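PDB 2JL1: triphenylmethane reductase from Citrobacter sp., which reduces triphenylmethane dyes, presumably to their colourless leuco forms, with an NADP cofactor bound on a Rossmann-type fold. Local coordinates for residues A4-T9 with K62-V67; H19-V24 with Q45-R50; E229-F234 with I247-Y252. One frame throughout, in Å; residues are numbered along the deposited sequence.

From the N terminus, residues 4-9 open contact 1 on strand 3-5. The chain then runs through helix 11-20 to residues 19-24, which open contact 2. That inner loop closes at 45-50, where the chain enters strand 48-51. The outer loop closes at 62-67, which takes in the last part of helix 57-63. Contact 2 is thus nested inside contact 1, and both belong to the nucleotide-binding half of the fold. They also touch: Arg-50 NH1 reaches Ala-63 O and Ala-65 O, and Val-5 packs on Leu-20. Contact 3 follows in series and closes a short loop between helices 228-237 and 242-256. Its centre is about 36 Å from that of contact 1.

Contact 1. Residues A4-T9 with K62-V67; sequences AVTGAT and KAFAGV. With NAP (NADP nicotinamide-adenine-dinucleotide phosphate), chain B.
Thr-6 OG1 is gripped by two groups, the hydroxyl of Tyr-54 and the backbone N of Ile-73, while CG2 of the same residue turns to Phe-64. With chi1 at 79° the hydroxyl sits between the backbone N and the carbonyl carbon. The methyl is then anti to the carbonyl carbon and points to the rim of the aromatic ring. Thr-6 CG2 lies 4.1 Å from Phe-64 CE1, at the ring edge and near the ring plane. The ring also packs on Ile-32 and Leu-70, next to the sheet.

The second touch is purely apolar. Ala-4 CB sits 4.1 Å from Val-67 CG1 and equally far from Val-67 CG2, so both branches straddle one methyl. Val-67 ends a type II turn that starts at Phe-64 and is closed by Val-67 N to Phe-64 O at 3.1 Å. Gly-66 supplies the positive phi of that turn. Ala-4 itself is bonded through its backbone to strand 69-72, and Val-5 to strand 29-33.

Past the strand end the chain turns to the cofactor. Thr-9 OG1 donates to O1X of the 2'-phosphate of NADP at 2.8 Å. This bond is consistent with use of NADP(H). Gly-7 O comes within 3.5 Å of NADP O3B. Arg-34 also bonds the cofactor. A first strand running into a GxxGxxG loop that starts at Gly-7 is the dinucleotide-binding signature of a Rossmann fold.

Contact 2. Residues H19-V24 with Q45-R50; sequences HLLKKV and QGVEVR
Two neighbouring crossovers of the Rossmann fold meet here, through Leu-21 on one side and Gln-45 and Val-47 on the other. Leu-21 lies by the C-terminal end of the 11-20 helix region, which links strands 3-5 and 29-33. Gln-45 follows helix 40-44, which links strands 29-33 and 48-51. That second helix ends in a Schellman motif, with Gly-46 at a positive phi of 92°. The chain then turns through Val-47 into strand 48-51.

The two branches of Leu-21 have different partners. CD1 of Leu-21 lies over the flat face of the Gln-45 amide, 3.5 Å from Gln-45 NE2 and 3.9 Å from Gln-45 CD. The two side chains cross at about a right angle. CD2 of Leu-21 packs 3.9 Å from Val-47 CG2. Val-47 holds CG1 anti to its backbone N (chi1 177°), which leaves CG2 to face the leucine. Leu-21 also rests on Ile-29 and Ala-26.

Further along, Arg-50 NE donates to Glu-48 OE1 at 2.9 Å in a salt bridge. The bond lies in the guanidinium plane but meets the carboxylate from above its plane.

No hydrogen bond joins the two segments. Gln-45 OE1 accepts from Gln-18 NE2, and Gln-45 NE2 is hydrogen-bonded nearby as well. With its edge so engaged, the amide probably loses little by turning a face to the methyl, and the contact rests on van der Waals packing.

Contact 3. Residues E229-F234 with I247-Y252; sequences EEEKNF and ITAAIY
Ala-249 and Tyr-252, one turn apart on helix 242-256, both meet Glu-231 of helix 228-237. The two helices follow each other in the chain and form an antiparallel helical hairpin. Their local axes approach to 9.0 Å, with 146° between their directions.

Ala-249 comes first. Its CA and that of Lys-232 are the nearest CA pair of the two segments, 5.9 Å apart. The small side chain is consistent with so close an approach. Ala-249 CB touches Glu-231 CG at 4.0 Å and also faces the backbone N of Lys-232. The long chain of Lys-232 leads away from the helix pair. Its NZ forms salt bridges with Glu-229 and with Glu-246. The carbonyl of Ala-249 accepts from Asn-164 ND2, in the loop after strand 160-163.

Tyr-252 is the next residue to touch. Glu-231 has CG anti to its backbone N and then bends at chi2 (68°), which brings the carboxylate beside the tyrosine. Glu-231 OE2 sits 3.4 Å from Tyr-252 CE2, at the ring edge and near the ring plane. The carboxylate and ring planes are almost perpendicular, 88° apart. An oxygen at the edge meets the slightly positive C-H rim, so the approach is probably mildly favourable. The ring also makes an edge-to-face contact with Phe-206 and packs on Phe-147. The nearest atoms of the Tyr-252 side chain and the bound NADP are about 11 Å apart.

One water bridges the polar ends: it lies 3.1 Å from Tyr-252 OH and donates a weak bond to Glu-231 OE2 at 3.4 Å.

Contact 1. Residues A4-T9 with K62-V67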
loop_
_atom_site.group_PDB
_atom_site.type_symbol
_atom_site.label_atom_id
_atom_site.label_comp_id
_atom_site.label_asym_id
_atom_site.label_seq_id
_atom_site.Cartn_x
_atom_site.Cartn_y
_atom_site.Cartn_z
ATOM N N ALA A 4 9.519 17.034 -13.488
ATOM C CA ALA A 4 10.655 16.455 -12.800
ATOM C C ALA A 4 10.587 14.947 -12.943
ATOM O O ALA A 4 9.493 14.366 -12.931
ATOM C CB ALA A 4 10.644 16.832 -11.345
ATOM N N VAL A 5 11.752 14.329 -13.083
ATOM C CA VAL A 5 11.858 12.882 -13.311
ATOM C C VAL A 5 12.829 12.361 -12.286
ATOM O O VAL A 5 14.007 12.750 -12.292
ATOM C CB VAL A 5 12.398 12.586 -14.731
ATOM C CG1 VAL A 5 12.511 11.072 -15.012
ATOM C CG2 VAL A 5 11.534 13.260 -15.805
ATOM N N THR A 6 12.353 11.503 -11.391
ATOM C CA THR A 6 13.254 10.796 -10.468
ATOM C C THR A 6 13.905 9.621 -11.207
ATOM O O THR A 6 13.480 9.293 -12.297
ATOM C CB THR A 6 12.541 10.351 -9.169
ATOM O OG1 THR A 6 11.777 9.155 -9.410
ATOM C CG2 THR A 6 11.622 11.471 -8.667
ATOM N N GLY A 7 14.921 8.979 -10.629
ATOM C CA GLY A 7 15.659 7.931 -11.370
ATOM C C GLY A 7 16.250 8.382 -12.721
ATOM O O GLY A 7 16.479 7.562 -13.640
ATOM N N ALA A 8 16.532 9.680 -12.828
ATOM C CA ALA A 8 16.889 10.300 -14.122
ATOM C C ALA A 8 18.171 9.799 -14.799
ATOM O O ALA A 8 18.287 9.917 -16.019
ATOM C CB ALA A 8 16.901 11.817 -14.021
ATOM N N THR A 9 19.118 9.264 -14.021
ATOM C CA THR A 9 20.341 8.673 -14.572
ATOM C C THR A 9 20.180 7.173 -14.864
ATOM O O THR A 9 21.085 6.533 -15.415
ATOM C CB THR A 9 21.564 8.847 -13.629
ATOM O OG1 THR A 9 21.261 8.277 -12.348
ATOM C CG2 THR A 9 21.916 10.307 -13.450
ATOM N N LYS A 62 13.463 19.396 -0.766
ATOM C CA LYS A 62 14.126 20.427 -1.563
ATOM C C LYS A 62 14.034 20.157 -3.074
ATOM O O LYS A 62 13.776 21.081 -3.850
ATOM C CB LYS A 62 15.584 20.570 -1.119
ATOM C CG LYS A 62 15.736 20.832 0.385
ATOM C CD LYS A 62 17.172 20.648 0.863
ATOM C CE LYS A 62 17.198 20.379 2.366
ATOM N NZ LYS A 62 18.524 20.711 2.996
ATOM N N ALA A 63 14.229 18.902 -3.489
ATOM C CA ALA A 63 14.170 18.555 -4.909
ATOM C C ALA A 63 12.792 18.786 -5.535
ATOM O O ALA A 63 12.681 19.210 -6.696
ATOM C CB ALA A 63 14.645 17.119 -5.140
ATOM N N PHE A 64 11.740 18.519 -4.761
ATOM C CA PHE A 64 10.380 18.647 -5.264
ATOM C C PHE A 64 9.827 20.063 -5.110
ATOM O O PHE A 64 8.711 20.328 -5.559
ATOM C CB PHE A 64 9.424 17.666 -4.558
ATOM C CG PHE A 64 9.749 16.210 -4.764
ATOM C CD1 PHE A 64 10.571 15.790 -5.806
ATOM C CD2 PHE A 64 9.186 15.249 -3.932
ATOM C CE1 PHE A 64 10.857 14.429 -5.986
ATOM C CE2 PHE A 64 9.448 13.892 -4.111
ATOM C CZ PHE A 64 10.281 13.475 -5.138
ATOM N N ALA A 65 10.582 20.948 -4.453
ATOM C CA ALA A 65 10.152 22.329 -4.223
ATOM C C ALA A 65 9.755 22.953 -5.543
ATOM O O ALA A 65 10.549 23.018 -6.463
ATOM C CB ALA A 65 11.265 23.139 -3.580
ATOM N N GLY A 66 8.508 23.374 -5.648
ATOM C CA GLY A 66 8.059 24.093 -6.821
ATOM C C GLY A 66 7.796 23.287 -8.075
ATOM O O GLY A 66 7.475 23.875 -9.103
ATOM N N VAL A 67 7.916 21.956 -8.030
ATOM C CA VAL A 67 7.616 21.176 -9.246
ATOM C C VAL A 67 6.116 20.955 -9.448
ATOM O O VAL A 67 5.375 20.624 -8.511
ATOM C CB VAL A 67 8.502 19.876 -9.453
ATOM C CG1 VAL A 67 9.864 20.010 -8.802
ATOM C CG2 VAL A 67 7.821 18.639 -8.982
HETATM P PA NAP B . 17.842 1.391 -13.406
HETATM O O1A NAP B . 18.458 0.311 -12.588
HETATM O O2A NAP B . 18.567 1.731 -14.649
HETATM O O5B NAP B . 17.622 2.717 -12.547
HETATM C C5B NAP B . 17.225 2.729 -11.193
HETATM C C4B NAP B . 17.331 4.190 -10.782
HETATM O O4B NAP B . 16.965 4.361 -9.419
HETATM C C3B NAP B . 18.783 4.642 -10.940
HETATM O O3B NAP B . 18.819 5.883 -11.595
HETATM C C2B NAP B . 19.264 4.815 -9.527
HETATM O O2B NAP B . 20.123 5.907 -9.425
HETATM C C1B NAP B . 17.972 5.143 -8.809
HETATM N N9A NAP B . 18.138 4.919 -7.366
HETATM C C8A NAP B . 18.589 3.796 -6.729
HETATM N N7A NAP B . 18.585 4.045 -5.398
HETATM C C5A NAP B . 18.161 5.314 -5.193
HETATM C C6A NAP B . 17.979 6.077 -4.040
HETATM N N6A NAP B . 18.243 5.577 -2.836
HETATM N N1A NAP B . 17.518 7.368 -4.160
HETATM C C2A NAP B . 17.254 7.904 -5.401
HETATM N N3A NAP B . 17.428 7.147 -6.538
HETATM C C4A NAP B . 17.881 5.873 -6.428
HETATM O O3 NAP B . 16.328 0.911 -13.752
HETATM P PN NAP B . 15.464 1.066 -15.102
HETATM O O1N NAP B . 15.565 2.476 -15.513
HETATM O O2N NAP B . 15.851 -0.014 -16.051
HETATM O O5D NAP B . 13.935 0.836 -14.545
HETATM C C5D NAP B . 13.344 1.795 -13.678
HETATM C C4D NAP B . 12.592 1.188 -12.488
HETATM O O4D NAP B . 11.659 0.232 -12.961
HETATM C C3D NAP B . 13.511 0.435 -11.523
HETATM O O3D NAP B . 14.003 1.208 -10.458
HETATM C C2D NAP B . 12.666 -0.720 -11.020
HETATM O O2D NAP B . 11.921 -0.430 -9.855
HETATM C C1D NAP B . 11.674 -0.928 -12.144
HETATM N N1N NAP B . 12.056 -2.149 -12.872
HETATM C C2N NAP B . 11.148 -2.649 -13.751
HETATM C C3N NAP B . 11.416 -3.804 -14.428
HETATM C C7N NAP B . 10.433 -4.363 -15.365
HETATM O O7N NAP B . 10.854 -5.496 -16.121
HETATM N N7N NAP B . 9.221 -3.796 -15.401
HETATM C C4N NAP B . 12.676 -4.425 -14.292
HETATM C C5N NAP B . 13.620 -3.856 -13.473
HETATM C C6N NAP B . 13.278 -2.733 -12.713
HETATM P P2B NAP B . 21.728 5.741 -9.493
HETATM O O1X NAP B . 22.150 6.045 -10.917
HETATM O O2X NAP B . 22.179 4.337 -9.125
HETATM O O3X NAP B . 22.274 6.756 -8.511
#

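Contact 2. Residues H19-V24 with Q45-R50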
loop_
_atom_site.group_PDB
_atom_site.type_symbol
_atom_site.label_atom_id
_atom_site.label_comp_id
_atom_site.label_asym_id
_atom_site.label_seq_id
_atom_site.Cartn_x
_atom_site.Cartn_y
_atom_site.Cartn_z
ATOM N N HIS A 19 13.020 11.596 -24.548
ATOM C CA HIS A 19 11.707 11.823 -25.162
ATOM C C HIS A 19 11.064 13.174 -24.799
ATOM O O HIS A 19 10.448 13.813 -25.657
ATOM C CB HIS A 19 10.757 10.668 -24.828
ATOM C CG HIS A 19 11.095 9.394 -25.542
ATOM N ND1 HIS A 19 10.892 9.224 -26.895
ATOM C CD2 HIS A 19 11.636 8.236 -25.092
ATOM C CE1 HIS A 19 11.294 8.015 -27.249
ATOM N NE2 HIS A 19 11.740 7.393 -26.171
ATOM N N LEU A 20 11.201 13.607 -23.541
ATOM C CA LEU A 20 10.706 14.929 -23.122
ATOM C C LEU A 20 11.410 16.060 -23.871
ATOM O O LEU A 20 10.789 17.079 -24.198
ATOM C CB LEU A 20 10.859 15.142 -21.603
ATOM C CG LEU A 20 9.887 14.372 -20.692
ATOM C CD1 LEU A 20 10.225 14.537 -19.208
ATOM C CD2 LEU A 20 8.466 14.814 -20.984
ATOM N N LEU A 21 12.699 15.869 -24.145
ATOM C CA LEU A 21 13.506 16.869 -24.873
ATOM C C LEU A 21 13.030 17.075 -26.315
ATOM O O LEU A 21 13.340 18.088 -26.929
ATOM C CB LEU A 21 15.008 16.528 -24.812
ATOM C CG LEU A 21 15.739 16.783 -23.477
ATOM C CD1 LEU A 21 17.150 16.131 -23.422
ATOM C CD2 LEU A 21 15.839 18.266 -23.162
ATOM N N LYS A 22 12.276 16.122 -26.852
ATOM C CA LYS A 22 11.667 16.303 -28.171
ATOM C C LYS A 22 10.291 16.963 -28.070
ATOM O O LYS A 22 9.668 17.251 -29.091
ATOM C CB LYS A 22 11.552 14.973 -28.910
ATOM C CG LYS A 22 12.874 14.325 -29.246
ATOM C CD LYS A 22 12.612 13.074 -30.064
ATOM C CE LYS A 22 13.831 12.168 -30.162
ATOM N NZ LYS A 22 13.369 10.749 -30.016
ATOM N N LYS A 23 9.816 17.221 -26.848
ATOM C CA LYS A 23 8.466 17.774 -26.667
ATOM C C LYS A 23 8.409 19.133 -25.965
ATOM O O LYS A 23 7.543 19.944 -26.259
ATOM C CB LYS A 23 7.565 16.771 -25.924
ATOM C CG LYS A 23 7.263 15.491 -26.683
ATOM C CD LYS A 23 6.637 14.431 -25.749
ATOM C CE LYS A 23 6.431 13.072 -26.453
ATOM N NZ LYS A 23 5.356 13.114 -27.497
ATOM N N VAL A 24 9.305 19.355 -25.012
ATOM C CA VAL A 24 9.298 20.561 -24.195
ATOM C C VAL A 24 10.725 21.130 -24.152
ATOM O O VAL A 24 11.682 20.381 -24.360
ATOM C CB VAL A 24 8.760 20.282 -22.746
ATOM C CG1 VAL A 24 7.279 19.864 -22.763
ATOM C CG2 VAL A 24 9.598 19.215 -22.040
ATOM N N GLN A 45 22.842 19.247 -21.697
ATOM C CA GLN A 45 21.679 19.400 -22.575
ATOM C C GLN A 45 20.725 20.517 -22.127
ATOM O O GLN A 45 19.728 20.792 -22.797
ATOM C CB GLN A 45 20.936 18.071 -22.709
ATOM C CG GLN A 45 21.731 17.016 -23.436
ATOM C CD GLN A 45 21.003 15.703 -23.510
ATOM O OE1 GLN A 45 21.014 14.917 -22.562
ATOM N NE2 GLN A 45 20.368 15.448 -24.648
ATOM N N GLY A 46 21.040 21.149 -20.995
ATOM C CA GLY A 46 20.248 22.260 -20.465
ATOM C C GLY A 46 19.159 21.825 -19.495
ATOM O O GLY A 46 18.277 22.613 -19.153
ATOM N N VAL A 47 19.216 20.567 -19.059
ATOM C CA VAL A 47 18.273 20.037 -18.079
ATOM C C VAL A 47 18.806 20.328 -16.681
ATOM O O VAL A 47 19.959 20.025 -16.373
ATOM C CB VAL A 47 18.033 18.511 -18.270
ATOM C CG1 VAL A 47 17.092 17.951 -17.178
ATOM C CG2 VAL A 47 17.464 18.221 -19.655
ATOM N N GLU A 48 17.961 20.932 -15.844
ATOM C CA GLU A 48 18.314 21.223 -14.455
ATOM C C GLU A 48 18.415 19.930 -13.654
ATOM O O GLU A 48 17.530 19.079 -13.721
ATOM C CB GLU A 48 17.278 22.158 -13.812
ATOM C CG GLU A 48 17.671 22.653 -12.402
ATOM C CD GLU A 48 16.528 23.334 -11.661
ATOM O OE1 GLU A 48 16.573 23.403 -10.412
ATOM O OE2 GLU A 48 15.576 23.798 -12.323
ATOM N N VAL A 49 19.493 19.798 -12.892
ATOM C CA VAL A 49 19.751 18.602 -12.067
ATOM C C VAL A 49 19.525 18.974 -10.601
ATOM O O VAL A 49 19.994 20.013 -10.147
ATOM C CB VAL A 49 21.224 18.098 -12.251
ATOM C CG1 VAL A 49 21.619 17.099 -11.167
ATOM C CG2 VAL A 49 21.451 17.514 -13.647
ATOM N N ARG A 50 18.807 18.137 -9.862
ATOM C CA ARG A 50 18.675 18.321 -8.408
ATOM C C ARG A 50 18.976 17.014 -7.724
ATOM O O ARG A 50 18.715 15.962 -8.279
ATOM C CB ARG A 50 17.266 18.759 -8.024
ATOM C CG ARG A 50 16.888 20.122 -8.511
ATOM C CD ARG A 50 15.446 20.416 -8.188
ATOM N NE ARG A 50 15.059 21.740 -8.656
ATOM C CZ ARG A 50 13.900 22.345 -8.379
ATOM N NH1 ARG A 50 12.975 21.736 -7.633
ATOM N NH2 ARG A 50 13.655 23.570 -8.859
#

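Contact 3. Residues E229-F234 with I247-Y252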
loop_
_atom_site.group_PDB
_atom_site.type_symbol
_atom_site.label_atom_id
_atom_site.label_comp_id
_atom_site.label_asym_id
_atom_site.label_seq_id
_atom_site.Cartn_x
_atom_site.Cartn_y
_atom_site.Cartn_z
ATOM N N GLU A 229 15.494 -25.287 -11.053
ATOM C CA GLU A 229 16.801 -25.578 -10.452
ATOM C C GLU A 229 17.862 -25.792 -11.544
ATOM O O GLU A 229 19.006 -25.365 -11.395
ATOM C CB GLU A 229 16.713 -26.773 -9.480
ATOM C CG GLU A 229 17.471 -26.606 -8.130
ATOM C CD GLU A 229 17.008 -25.403 -7.268
ATOM O OE1 GLU A 229 17.833 -24.484 -7.072
ATOM O OE2 GLU A 229 15.842 -25.364 -6.779
ATOM N N GLU A 230 17.478 -26.404 -12.657
ATOM C CA GLU A 230 18.387 -26.492 -13.795
ATOM C C GLU A 230 18.744 -25.100 -14.347
ATOM O O GLU A 230 19.895 -24.851 -14.690
ATOM C CB GLU A 230 17.808 -27.377 -14.881
ATOM C CG GLU A 230 17.809 -28.867 -14.527
ATOM C CD GLU A 230 17.035 -29.699 -15.526
ATOM O OE1 GLU A 230 15.980 -29.244 -16.028
ATOM O OE2 GLU A 230 17.486 -30.823 -15.813
ATOM N N GLU A 231 17.769 -24.198 -14.411
ATOM C CA GLU A 231 18.030 -22.818 -14.846
ATOM C C GLU A 231 19.041 -22.097 -13.949
ATOM O O GLU A 231 20.048 -21.583 -14.444
ATOM C CB GLU A 231 16.738 -22.000 -14.947
ATOM C CG GLU A 231 16.942 -20.578 -15.529
ATOM C CD GLU A 231 17.350 -20.574 -17.008
ATOM O OE1 GLU A 231 17.120 -21.580 -17.720
ATOM O OE2 GLU A 231 17.901 -19.555 -17.455
ATOM N N LYS A 232 18.754 -22.059 -12.645
ATOM C CA LYS A 232 19.615 -21.420 -11.641
ATOM C C LYS A 232 21.064 -21.862 -11.803
ATOM O O LYS A 232 21.972 -21.016 -11.831
ATOM C CB LYS A 232 19.101 -21.715 -10.229
ATOM C CG LYS A 232 19.328 -20.605 -9.204
ATOM C CD LYS A 232 18.262 -20.624 -8.094
ATOM C CE LYS A 232 18.675 -21.507 -6.908
ATOM N NZ LYS A 232 17.673 -21.545 -5.775
ATOM N N ASN A 233 21.274 -23.175 -11.942
ATOM C CA ASN A 233 22.599 -23.766 -12.147
ATOM C C ASN A 233 23.249 -23.463 -13.501
ATOM O O ASN A 233 24.478 -23.292 -13.588
ATOM C CB ASN A 233 22.535 -25.288 -11.978
ATOM C CG ASN A 233 22.070 -25.716 -10.593
ATOM O OD1 ASN A 233 21.901 -24.893 -9.684
ATOM N ND2 ASN A 233 21.873 -27.016 -10.425
ATOM N N PHE A 234 22.440 -23.426 -14.553
ATOM C CA PHE A 234 22.925 -23.091 -15.889
ATOM C C PHE A 234 23.502 -21.669 -15.892
ATOM O O PHE A 234 24.570 -21.422 -16.454
ATOM C CB PHE A 234 21.801 -23.237 -16.940
ATOM C CG PHE A 234 22.107 -22.563 -18.255
ATOM C CD1 PHE A 234 22.931 -23.185 -19.194
ATOM C CD2 PHE A 234 21.596 -21.296 -18.537
ATOM C CE1 PHE A 234 23.230 -22.560 -20.400
ATOM C CE2 PHE A 234 21.885 -20.661 -19.746
ATOM C CZ PHE A 234 22.705 -21.293 -20.681
ATOM N N ILE A 247 16.913 -14.584 -9.296
ATOM C CA ILE A 247 15.890 -13.623 -9.724
ATOM C C ILE A 247 15.394 -13.948 -11.146
ATOM O O ILE A 247 14.196 -13.927 -11.432
ATOM C CB ILE A 247 16.428 -12.155 -9.730
ATOM C CG1 ILE A 247 17.063 -11.762 -8.385
ATOM C CG2 ILE A 247 15.314 -11.168 -10.155
ATOM C CD1 ILE A 247 16.099 -11.605 -7.207
ATOM N N THR A 248 16.337 -14.247 -12.024
ATOM C CA THR A 248 16.039 -14.559 -13.411
ATOM C C THR A 248 15.193 -15.843 -13.511
ATOM O O THR A 248 14.165 -15.866 -14.197
ATOM C CB THR A 248 17.348 -14.694 -14.190
ATOM O OG1 THR A 248 18.041 -13.434 -14.130
ATOM C CG2 THR A 248 17.099 -15.081 -15.643
ATOM N N ALA A 249 15.632 -16.903 -12.830
ATOM C CA ALA A 249 14.854 -18.147 -12.794
ATOM C C ALA A 249 13.465 -17.895 -12.216
ATOM O O ALA A 249 12.504 -18.546 -12.631
ATOM C CB ALA A 249 15.563 -19.213 -12.002
ATOM N N ALA A 250 13.344 -16.966 -11.261
ATOM C CA ALA A 250 12.047 -16.742 -10.627
ATOM C C ALA A 250 11.110 -16.019 -11.590
ATOM O O ALA A 250 9.899 -16.256 -11.589
ATOM C CB ALA A 250 12.190 -15.966 -9.317
ATOM N N ILE A 251 11.679 -15.140 -12.410
ATOM C CA ILE A 251 10.892 -14.385 -13.393
ATOM C C ILE A 251 10.413 -15.350 -14.494
ATOM O O ILE A 251 9.264 -15.272 -14.931
ATOM C CB ILE A 251 11.710 -13.185 -13.963
ATOM C CG1 ILE A 251 11.767 -12.050 -12.917
ATOM C CG2 ILE A 251 11.093 -12.644 -15.249
ATOM C CD1 ILE A 251 12.811 -10.911 -13.264
ATOM N N TYR A 252 11.283 -16.270 -14.920
ATOM C CA TYR A 252 10.881 -17.274 -15.908
ATOM C C TYR A 252 9.783 -18.172 -15.331
ATOM O O TYR A 252 8.847 -18.527 -16.013
ATOM C CB TYR A 252 12.066 -18.145 -16.304
ATOM C CG TYR A 252 13.088 -17.504 -17.225
ATOM C CD1 TYR A 252 12.719 -16.578 -18.204
ATOM C CD2 TYR A 252 14.420 -17.899 -17.164
ATOM C CE1 TYR A 252 13.668 -16.025 -19.070
ATOM C CE2 TYR A 252 15.385 -17.360 -18.023
ATOM C CZ TYR A 252 14.997 -16.424 -18.967
ATOM O OH TYR A 252 15.942 -15.926 -19.817
HETATM O O HOH W 1 18.575 -17.519 -20.055
#